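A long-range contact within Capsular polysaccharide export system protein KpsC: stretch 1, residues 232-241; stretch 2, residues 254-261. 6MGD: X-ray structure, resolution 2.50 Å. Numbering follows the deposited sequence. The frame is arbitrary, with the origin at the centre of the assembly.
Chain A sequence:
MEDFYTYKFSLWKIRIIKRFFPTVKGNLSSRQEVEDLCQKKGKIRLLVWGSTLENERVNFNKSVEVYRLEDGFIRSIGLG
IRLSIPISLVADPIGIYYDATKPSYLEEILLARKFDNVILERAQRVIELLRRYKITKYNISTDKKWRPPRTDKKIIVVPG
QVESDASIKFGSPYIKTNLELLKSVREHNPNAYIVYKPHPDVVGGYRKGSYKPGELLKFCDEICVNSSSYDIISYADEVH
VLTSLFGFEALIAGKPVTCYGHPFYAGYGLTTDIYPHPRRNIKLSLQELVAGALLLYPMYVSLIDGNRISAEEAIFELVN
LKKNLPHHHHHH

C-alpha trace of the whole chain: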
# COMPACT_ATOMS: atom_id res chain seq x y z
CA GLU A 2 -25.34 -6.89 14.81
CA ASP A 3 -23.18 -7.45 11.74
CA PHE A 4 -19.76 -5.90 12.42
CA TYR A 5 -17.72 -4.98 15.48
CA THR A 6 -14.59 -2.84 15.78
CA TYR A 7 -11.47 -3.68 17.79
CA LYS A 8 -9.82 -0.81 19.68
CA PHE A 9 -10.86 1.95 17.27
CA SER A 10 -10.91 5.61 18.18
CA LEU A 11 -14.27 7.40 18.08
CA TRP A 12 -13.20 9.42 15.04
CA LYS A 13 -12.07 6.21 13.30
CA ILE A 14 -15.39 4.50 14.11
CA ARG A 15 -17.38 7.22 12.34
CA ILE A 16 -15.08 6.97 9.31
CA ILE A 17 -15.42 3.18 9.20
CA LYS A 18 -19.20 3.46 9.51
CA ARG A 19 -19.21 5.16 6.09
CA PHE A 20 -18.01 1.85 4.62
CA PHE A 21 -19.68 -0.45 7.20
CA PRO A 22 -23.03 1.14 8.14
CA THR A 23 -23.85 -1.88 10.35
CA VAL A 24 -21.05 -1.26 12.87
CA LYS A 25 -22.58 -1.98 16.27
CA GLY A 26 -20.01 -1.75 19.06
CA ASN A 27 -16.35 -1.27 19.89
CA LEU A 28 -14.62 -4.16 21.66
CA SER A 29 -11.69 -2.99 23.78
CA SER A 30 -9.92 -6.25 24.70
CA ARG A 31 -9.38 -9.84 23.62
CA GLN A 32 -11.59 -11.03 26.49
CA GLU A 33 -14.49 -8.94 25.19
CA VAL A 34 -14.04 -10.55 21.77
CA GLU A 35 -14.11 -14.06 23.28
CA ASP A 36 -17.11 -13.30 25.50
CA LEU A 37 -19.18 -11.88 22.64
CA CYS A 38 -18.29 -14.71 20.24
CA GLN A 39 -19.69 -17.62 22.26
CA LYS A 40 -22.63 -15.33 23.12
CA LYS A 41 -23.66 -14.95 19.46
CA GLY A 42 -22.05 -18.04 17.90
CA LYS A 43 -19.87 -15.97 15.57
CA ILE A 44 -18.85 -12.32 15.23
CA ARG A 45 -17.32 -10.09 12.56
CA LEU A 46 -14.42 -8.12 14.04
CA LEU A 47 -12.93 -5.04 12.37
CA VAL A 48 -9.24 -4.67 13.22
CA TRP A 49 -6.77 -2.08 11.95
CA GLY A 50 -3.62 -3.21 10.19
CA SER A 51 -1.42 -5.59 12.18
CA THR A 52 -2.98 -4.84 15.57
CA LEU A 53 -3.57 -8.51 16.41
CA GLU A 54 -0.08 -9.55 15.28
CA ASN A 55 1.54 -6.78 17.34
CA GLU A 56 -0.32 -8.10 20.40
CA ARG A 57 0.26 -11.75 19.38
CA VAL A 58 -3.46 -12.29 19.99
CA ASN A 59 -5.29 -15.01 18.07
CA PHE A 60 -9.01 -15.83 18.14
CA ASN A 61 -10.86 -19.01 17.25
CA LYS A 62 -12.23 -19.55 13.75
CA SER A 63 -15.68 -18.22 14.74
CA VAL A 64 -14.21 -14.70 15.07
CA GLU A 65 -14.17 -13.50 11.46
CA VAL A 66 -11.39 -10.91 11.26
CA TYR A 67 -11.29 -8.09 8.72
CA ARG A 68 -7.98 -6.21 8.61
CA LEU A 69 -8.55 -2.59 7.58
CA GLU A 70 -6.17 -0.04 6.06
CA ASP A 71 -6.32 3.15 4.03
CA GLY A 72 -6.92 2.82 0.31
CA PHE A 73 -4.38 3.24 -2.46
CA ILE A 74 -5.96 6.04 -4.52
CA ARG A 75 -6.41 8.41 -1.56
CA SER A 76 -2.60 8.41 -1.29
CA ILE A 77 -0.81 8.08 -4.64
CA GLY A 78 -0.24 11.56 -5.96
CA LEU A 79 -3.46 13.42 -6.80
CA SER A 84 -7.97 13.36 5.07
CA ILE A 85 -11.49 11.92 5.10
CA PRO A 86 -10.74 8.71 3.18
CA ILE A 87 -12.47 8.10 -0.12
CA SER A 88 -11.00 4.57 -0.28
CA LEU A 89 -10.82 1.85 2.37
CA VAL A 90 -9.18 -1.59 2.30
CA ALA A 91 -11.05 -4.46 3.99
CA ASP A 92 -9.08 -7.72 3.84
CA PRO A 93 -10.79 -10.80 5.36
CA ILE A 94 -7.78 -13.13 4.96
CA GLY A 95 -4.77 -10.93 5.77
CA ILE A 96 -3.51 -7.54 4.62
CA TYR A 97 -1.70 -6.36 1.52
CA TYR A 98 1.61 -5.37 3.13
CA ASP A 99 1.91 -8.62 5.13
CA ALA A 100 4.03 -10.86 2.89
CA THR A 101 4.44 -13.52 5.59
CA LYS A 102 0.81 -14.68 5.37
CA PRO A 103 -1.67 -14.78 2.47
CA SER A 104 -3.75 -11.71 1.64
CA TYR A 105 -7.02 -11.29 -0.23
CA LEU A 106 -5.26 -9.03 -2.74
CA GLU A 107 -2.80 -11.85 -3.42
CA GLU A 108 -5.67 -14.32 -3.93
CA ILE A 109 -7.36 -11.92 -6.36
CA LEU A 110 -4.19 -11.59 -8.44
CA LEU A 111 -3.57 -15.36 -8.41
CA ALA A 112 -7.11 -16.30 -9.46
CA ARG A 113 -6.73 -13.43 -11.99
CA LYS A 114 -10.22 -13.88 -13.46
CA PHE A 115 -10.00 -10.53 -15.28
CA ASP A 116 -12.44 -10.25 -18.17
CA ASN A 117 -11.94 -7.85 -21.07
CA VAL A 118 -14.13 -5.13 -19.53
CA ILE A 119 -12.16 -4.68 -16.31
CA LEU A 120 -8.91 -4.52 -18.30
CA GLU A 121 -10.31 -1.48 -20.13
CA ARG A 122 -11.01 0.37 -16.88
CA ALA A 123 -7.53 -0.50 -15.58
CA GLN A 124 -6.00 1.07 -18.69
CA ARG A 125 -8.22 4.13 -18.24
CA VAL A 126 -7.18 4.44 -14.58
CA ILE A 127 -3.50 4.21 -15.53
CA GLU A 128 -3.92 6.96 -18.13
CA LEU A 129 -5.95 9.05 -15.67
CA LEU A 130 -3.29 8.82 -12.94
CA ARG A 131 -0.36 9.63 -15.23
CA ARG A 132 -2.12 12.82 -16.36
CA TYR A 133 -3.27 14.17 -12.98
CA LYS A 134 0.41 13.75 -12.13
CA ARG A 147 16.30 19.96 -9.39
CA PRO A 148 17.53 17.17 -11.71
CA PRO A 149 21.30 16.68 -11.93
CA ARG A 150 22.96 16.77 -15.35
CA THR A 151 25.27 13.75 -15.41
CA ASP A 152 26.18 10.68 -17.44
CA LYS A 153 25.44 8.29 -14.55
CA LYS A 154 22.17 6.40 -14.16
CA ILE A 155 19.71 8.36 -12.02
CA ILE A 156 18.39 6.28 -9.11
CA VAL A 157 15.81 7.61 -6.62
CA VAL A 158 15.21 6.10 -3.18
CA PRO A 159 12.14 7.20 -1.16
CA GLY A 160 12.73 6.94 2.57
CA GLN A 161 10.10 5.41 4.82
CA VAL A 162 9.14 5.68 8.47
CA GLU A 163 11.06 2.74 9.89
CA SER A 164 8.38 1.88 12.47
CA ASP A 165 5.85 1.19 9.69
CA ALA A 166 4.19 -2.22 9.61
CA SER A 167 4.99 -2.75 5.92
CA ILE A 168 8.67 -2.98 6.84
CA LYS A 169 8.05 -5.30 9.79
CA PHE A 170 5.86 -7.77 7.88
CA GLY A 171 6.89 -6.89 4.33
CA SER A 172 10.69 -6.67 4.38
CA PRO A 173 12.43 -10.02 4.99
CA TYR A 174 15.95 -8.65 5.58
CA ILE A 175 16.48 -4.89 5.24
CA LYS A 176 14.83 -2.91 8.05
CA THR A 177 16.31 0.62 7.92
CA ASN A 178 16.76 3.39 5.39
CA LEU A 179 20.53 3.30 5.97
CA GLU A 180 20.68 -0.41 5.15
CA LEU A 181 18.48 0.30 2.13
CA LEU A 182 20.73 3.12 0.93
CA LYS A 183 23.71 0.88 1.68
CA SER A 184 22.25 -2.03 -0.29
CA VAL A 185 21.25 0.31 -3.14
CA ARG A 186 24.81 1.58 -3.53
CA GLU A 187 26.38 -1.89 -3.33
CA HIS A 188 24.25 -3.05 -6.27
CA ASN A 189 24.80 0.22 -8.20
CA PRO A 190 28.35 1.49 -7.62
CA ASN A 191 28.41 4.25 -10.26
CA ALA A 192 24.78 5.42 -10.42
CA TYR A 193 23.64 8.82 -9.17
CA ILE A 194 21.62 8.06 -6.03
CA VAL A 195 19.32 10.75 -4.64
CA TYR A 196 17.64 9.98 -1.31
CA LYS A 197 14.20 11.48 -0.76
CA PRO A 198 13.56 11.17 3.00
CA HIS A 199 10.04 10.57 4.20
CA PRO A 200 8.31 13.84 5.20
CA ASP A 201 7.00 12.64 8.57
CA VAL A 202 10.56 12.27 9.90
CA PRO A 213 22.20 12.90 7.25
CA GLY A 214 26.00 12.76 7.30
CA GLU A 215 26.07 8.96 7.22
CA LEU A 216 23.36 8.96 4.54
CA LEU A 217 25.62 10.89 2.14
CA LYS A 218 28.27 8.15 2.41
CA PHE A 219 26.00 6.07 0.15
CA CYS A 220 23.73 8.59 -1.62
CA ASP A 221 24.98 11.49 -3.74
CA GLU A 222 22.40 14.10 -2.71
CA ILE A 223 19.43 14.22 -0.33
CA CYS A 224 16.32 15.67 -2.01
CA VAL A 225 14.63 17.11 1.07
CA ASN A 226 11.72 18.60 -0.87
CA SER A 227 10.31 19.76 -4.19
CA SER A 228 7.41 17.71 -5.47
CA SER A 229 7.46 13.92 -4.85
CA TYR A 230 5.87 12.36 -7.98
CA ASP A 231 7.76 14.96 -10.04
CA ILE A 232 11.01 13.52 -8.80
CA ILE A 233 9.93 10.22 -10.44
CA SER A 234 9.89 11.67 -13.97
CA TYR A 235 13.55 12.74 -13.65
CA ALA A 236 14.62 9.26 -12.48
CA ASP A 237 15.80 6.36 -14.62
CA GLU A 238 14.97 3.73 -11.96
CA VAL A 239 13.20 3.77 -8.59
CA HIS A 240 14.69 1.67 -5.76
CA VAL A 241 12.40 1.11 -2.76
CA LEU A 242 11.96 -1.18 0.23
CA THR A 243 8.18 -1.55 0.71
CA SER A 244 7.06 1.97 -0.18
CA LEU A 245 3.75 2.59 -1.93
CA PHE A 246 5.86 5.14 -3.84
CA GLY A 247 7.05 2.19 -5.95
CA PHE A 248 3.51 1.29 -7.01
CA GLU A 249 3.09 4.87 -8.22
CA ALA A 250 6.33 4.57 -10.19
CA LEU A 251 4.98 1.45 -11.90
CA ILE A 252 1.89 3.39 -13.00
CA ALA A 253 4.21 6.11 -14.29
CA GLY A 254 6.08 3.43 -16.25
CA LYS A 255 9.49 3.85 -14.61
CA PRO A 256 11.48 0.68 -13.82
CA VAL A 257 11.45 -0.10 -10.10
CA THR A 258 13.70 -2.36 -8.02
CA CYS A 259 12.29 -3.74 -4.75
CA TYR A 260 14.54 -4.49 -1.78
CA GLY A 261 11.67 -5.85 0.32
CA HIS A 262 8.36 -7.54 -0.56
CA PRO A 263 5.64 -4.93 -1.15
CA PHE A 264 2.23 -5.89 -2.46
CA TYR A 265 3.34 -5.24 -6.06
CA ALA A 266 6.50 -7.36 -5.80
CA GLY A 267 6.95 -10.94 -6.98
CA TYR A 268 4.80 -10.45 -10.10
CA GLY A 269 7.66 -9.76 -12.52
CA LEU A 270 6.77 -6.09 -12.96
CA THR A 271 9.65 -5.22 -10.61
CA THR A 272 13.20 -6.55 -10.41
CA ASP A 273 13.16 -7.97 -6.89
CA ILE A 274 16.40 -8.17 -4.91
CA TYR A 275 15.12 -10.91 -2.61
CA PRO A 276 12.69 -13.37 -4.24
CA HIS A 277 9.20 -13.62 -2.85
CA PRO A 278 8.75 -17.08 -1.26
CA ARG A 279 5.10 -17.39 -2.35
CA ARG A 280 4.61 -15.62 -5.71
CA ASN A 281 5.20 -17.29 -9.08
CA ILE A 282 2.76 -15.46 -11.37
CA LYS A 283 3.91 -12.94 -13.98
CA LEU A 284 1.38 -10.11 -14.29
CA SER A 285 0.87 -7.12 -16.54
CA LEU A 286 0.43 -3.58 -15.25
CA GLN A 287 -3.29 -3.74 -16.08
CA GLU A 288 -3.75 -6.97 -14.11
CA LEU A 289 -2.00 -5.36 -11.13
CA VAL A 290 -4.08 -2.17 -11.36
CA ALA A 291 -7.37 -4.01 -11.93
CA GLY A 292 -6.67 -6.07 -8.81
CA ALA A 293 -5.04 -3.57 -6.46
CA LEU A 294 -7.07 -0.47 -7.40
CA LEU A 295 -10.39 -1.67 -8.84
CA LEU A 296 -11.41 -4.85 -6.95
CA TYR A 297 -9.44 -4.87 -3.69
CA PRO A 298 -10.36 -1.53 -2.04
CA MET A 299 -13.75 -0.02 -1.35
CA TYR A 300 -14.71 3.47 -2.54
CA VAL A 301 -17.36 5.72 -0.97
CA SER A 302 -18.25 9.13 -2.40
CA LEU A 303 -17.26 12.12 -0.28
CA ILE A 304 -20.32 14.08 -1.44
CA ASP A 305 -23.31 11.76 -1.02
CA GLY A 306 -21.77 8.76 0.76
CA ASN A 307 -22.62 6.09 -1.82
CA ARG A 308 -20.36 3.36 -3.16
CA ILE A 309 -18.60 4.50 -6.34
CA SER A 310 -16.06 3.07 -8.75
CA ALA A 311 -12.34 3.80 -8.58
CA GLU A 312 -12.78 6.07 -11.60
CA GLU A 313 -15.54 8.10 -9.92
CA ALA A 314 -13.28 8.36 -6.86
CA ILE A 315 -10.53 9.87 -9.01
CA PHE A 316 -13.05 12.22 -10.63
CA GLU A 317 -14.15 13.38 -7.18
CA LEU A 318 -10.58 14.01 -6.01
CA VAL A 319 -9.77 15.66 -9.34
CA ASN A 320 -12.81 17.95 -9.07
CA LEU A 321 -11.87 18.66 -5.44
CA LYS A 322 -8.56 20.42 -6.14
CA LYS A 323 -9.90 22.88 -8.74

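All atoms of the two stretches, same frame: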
# COMPACT_ATOMS: atom_id res chain seq x y z
N ILE A 232 9.64 14.02 -8.80
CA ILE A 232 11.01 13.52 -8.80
C ILE A 232 11.08 12.19 -9.56
O ILE A 232 12.16 11.82 -10.03
CB ILE A 232 11.56 13.35 -7.37
CG1 ILE A 232 11.48 14.66 -6.58
CG2 ILE A 232 13.01 12.92 -7.38
CD1 ILE A 232 11.89 14.51 -5.12
N ILE A 233 9.95 11.49 -9.72
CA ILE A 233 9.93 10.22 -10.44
C ILE A 233 10.29 10.42 -11.91
O ILE A 233 11.08 9.66 -12.48
CB ILE A 233 8.55 9.55 -10.30
CG1 ILE A 233 8.16 9.43 -8.82
CG2 ILE A 233 8.52 8.19 -10.99
CD1 ILE A 233 6.81 8.78 -8.59
N SER A 234 9.72 11.46 -12.53
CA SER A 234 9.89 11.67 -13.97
C SER A 234 11.35 11.93 -14.34
O SER A 234 11.77 11.63 -15.46
CB SER A 234 9.02 12.84 -14.43
OG SER A 234 9.35 14.03 -13.74
N TYR A 235 12.13 12.49 -13.41
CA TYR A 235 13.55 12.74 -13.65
C TYR A 235 14.42 11.52 -13.38
O TYR A 235 15.62 11.58 -13.65
CB TYR A 235 14.03 13.92 -12.80
CG TYR A 235 13.32 15.23 -13.10
CD1 TYR A 235 13.15 16.19 -12.11
CD2 TYR A 235 12.82 15.50 -14.36
CE1 TYR A 235 12.51 17.38 -12.37
CE2 TYR A 235 12.17 16.69 -14.64
CZ TYR A 235 12.02 17.62 -13.64
OH TYR A 235 11.38 18.81 -13.91
N ALA A 236 13.85 10.44 -12.86
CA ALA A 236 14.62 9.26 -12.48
C ALA A 236 14.61 8.22 -13.60
O ALA A 236 13.63 8.08 -14.33
CB ALA A 236 14.07 8.64 -11.19
N ASP A 237 15.73 7.50 -13.71
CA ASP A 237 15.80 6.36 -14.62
C ASP A 237 15.19 5.11 -13.98
O ASP A 237 14.46 4.37 -14.64
CB ASP A 237 17.25 6.10 -15.03
CG ASP A 237 17.82 7.21 -15.88
OD1 ASP A 237 17.17 7.59 -16.88
OD2 ASP A 237 18.92 7.70 -15.55
N GLU A 238 15.50 4.87 -12.70
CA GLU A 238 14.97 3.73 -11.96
C GLU A 238 14.63 4.17 -10.55
O GLU A 238 15.24 5.10 -10.00
CB GLU A 238 15.97 2.57 -11.92
CG GLU A 238 16.37 2.02 -13.28
CD GLU A 238 17.42 0.92 -13.19
OE1 GLU A 238 17.92 0.66 -12.07
OE2 GLU A 238 17.75 0.32 -14.23
N VAL A 239 13.65 3.50 -9.95
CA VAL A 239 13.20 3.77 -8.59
C VAL A 239 13.52 2.55 -7.73
O VAL A 239 13.08 1.43 -8.03
CB VAL A 239 11.70 4.10 -8.53
CG1 VAL A 239 11.30 4.53 -7.13
CG2 VAL A 239 11.36 5.17 -9.55
N HIS A 240 14.28 2.75 -6.65
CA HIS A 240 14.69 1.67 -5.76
C HIS A 240 14.06 1.89 -4.39
O HIS A 240 14.38 2.88 -3.71
CB HIS A 240 16.21 1.57 -5.66
CG HIS A 240 16.87 1.13 -6.94
ND1 HIS A 240 17.96 0.29 -6.96
CD2 HIS A 240 16.59 1.41 -8.23
CE1 HIS A 240 18.32 0.07 -8.21
NE2 HIS A 240 17.51 0.74 -9.00
N VAL A 241 13.19 0.97 -3.98
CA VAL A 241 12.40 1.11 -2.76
C VAL A 241 12.60 -0.11 -1.88
O VAL A 241 13.22 -1.10 -2.27
CB VAL A 241 10.90 1.31 -3.06
CG1 VAL A 241 10.70 2.42 -4.08
CG2 VAL A 241 10.28 0.01 -3.55
N GLY A 254 5.32 4.15 -15.25
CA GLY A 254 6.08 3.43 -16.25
C GLY A 254 7.57 3.34 -16.00
O GLY A 254 8.29 2.77 -16.83
N LYS A 255 8.06 3.88 -14.88
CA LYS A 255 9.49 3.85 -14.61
C LYS A 255 9.88 2.50 -14.01
O LYS A 255 9.14 1.95 -13.18
CB LYS A 255 9.88 4.98 -13.66
CG LYS A 255 9.87 6.36 -14.30
CD LYS A 255 10.93 6.45 -15.37
CE LYS A 255 10.92 7.81 -16.06
NZ LYS A 255 11.94 7.88 -17.14
N PRO A 256 11.02 1.94 -14.41
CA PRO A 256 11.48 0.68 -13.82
C PRO A 256 11.75 0.84 -12.33
O PRO A 256 12.29 1.86 -11.88
CB PRO A 256 12.76 0.36 -14.59
CG PRO A 256 12.67 1.16 -15.85
CD PRO A 256 11.92 2.41 -15.48
N VAL A 257 11.36 -0.16 -11.55
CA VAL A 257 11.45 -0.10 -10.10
C VAL A 257 12.06 -1.39 -9.57
O VAL A 257 11.64 -2.49 -9.96
CB VAL A 257 10.07 0.15 -9.45
CG1 VAL A 257 9.01 -0.63 -10.19
CG2 VAL A 257 10.09 -0.23 -7.97
N THR A 258 13.05 -1.25 -8.69
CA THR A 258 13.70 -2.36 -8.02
C THR A 258 13.23 -2.40 -6.57
O THR A 258 13.23 -1.37 -5.89
CB THR A 258 15.22 -2.23 -8.08
OG1 THR A 258 15.66 -2.31 -9.44
CG2 THR A 258 15.90 -3.32 -7.26
N CYS A 259 12.81 -3.57 -6.10
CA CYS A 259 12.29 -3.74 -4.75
C CYS A 259 13.32 -4.46 -3.89
O CYS A 259 13.83 -5.52 -4.27
CB CYS A 259 10.98 -4.52 -4.77
SG CYS A 259 9.61 -3.65 -5.57
N TYR A 260 13.63 -3.88 -2.74
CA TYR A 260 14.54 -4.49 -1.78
C TYR A 260 13.82 -5.20 -0.65
O TYR A 260 14.47 -5.87 0.16
CB TYR A 260 15.51 -3.44 -1.22
CG TYR A 260 16.50 -2.92 -2.24
CD1 TYR A 260 16.10 -2.02 -3.23
CD2 TYR A 260 17.83 -3.32 -2.22
CE1 TYR A 260 16.99 -1.55 -4.17
CE2 TYR A 260 18.73 -2.85 -3.15
CZ TYR A 260 18.30 -1.96 -4.13
OH TYR A 260 19.19 -1.48 -5.06
N GLY A 261 12.50 -5.07 -0.58
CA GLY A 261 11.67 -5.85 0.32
C GLY A 261 10.64 -6.63 -0.46
O GLY A 261 10.92 -7.08 -1.58

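Two neighbouring parallel strands, 238-241 and 257-259, carry most of the backbone pairing in this contact. Their directions differ by 18°, and together the two stretches bury 599 Å² of surface.

Stretch 1 opens with Ile-232, which does not reach stretch 2. Ile-233 is buried, and its CG2 lies 4.0 Å from CG of Lys-255, a contact with the aliphatic part of the lysine. A type I turn runs from Ile-233 to Ala-236, closed by Ala-236 N to Ile-233 O at 2.9 Å. Ser-234 and Tyr-235 are exposed, and their CA-to-CB bonds point away from stretch 2. The lysine chain extends along this turn. Lys-255 CE is 3.2 Å from Ala-236 O, and Lys-255 NZ is 3.3 Å from the same oxygen. A long, flexible side chain suits this place, because its methylenes cover the turn while the amine stays near a carbonyl.

Asp-237 meets stretch 2 through its backbone: Asp-237 O is 3.3 Å from CD of Pro-256. Its CA-to-CB bond points away from stretch 2, and OD2 is hydrogen-bonded elsewhere in the structure.

The strand begins at Glu-238, whose CA makes a CA-H...O contact of 3.3 Å with Pro-256 O. The same carbonyl accepts a hydrogen bond from Val-239 N, with Val-239 N to Pro-256 O at 2.9 Å. Proline has no amide hydrogen to give, but its carbonyl is free to accept. Val-239 O then accepts from Thr-258 N at 2.8 Å. Val-239 pairs with Val-257 on one face of the sheet, Val-239 CB to Val-257 CB 4.4 Å. Branched valines suit such a buried strand.

His-240 lies on the other face, paired with Thr-258. Thr-258 CB sits 3.7 Å from the centroid of the His-240 ring, almost exactly on the ring normal, in a CH-pi contact. The ring edge is used too. His-240 ND1 and Tyr-260 OH are hydrogen-bonded at 2.9 Å, and either could be the donor. His-240 NE2 donates to OE1 of Glu-238 at 3.1 Å. Both ring nitrogens are thus engaged in a buried site. The tyrosine is long enough to bring its hydroxyl to the imidazole, and the two rings meet rim to rim.

Val-241 returns to the face of Val-239. Val-241 CG2 is 4.4 Å from CG2 of Val-257 and 4.2 Å from SG of Cys-259, a small apolar cluster. Its backbone completes the ladder: Val-241 N donates to Thr-258 O at 3.0 Å, and Val-241 O accepts from Tyr-260 N at 2.8 Å.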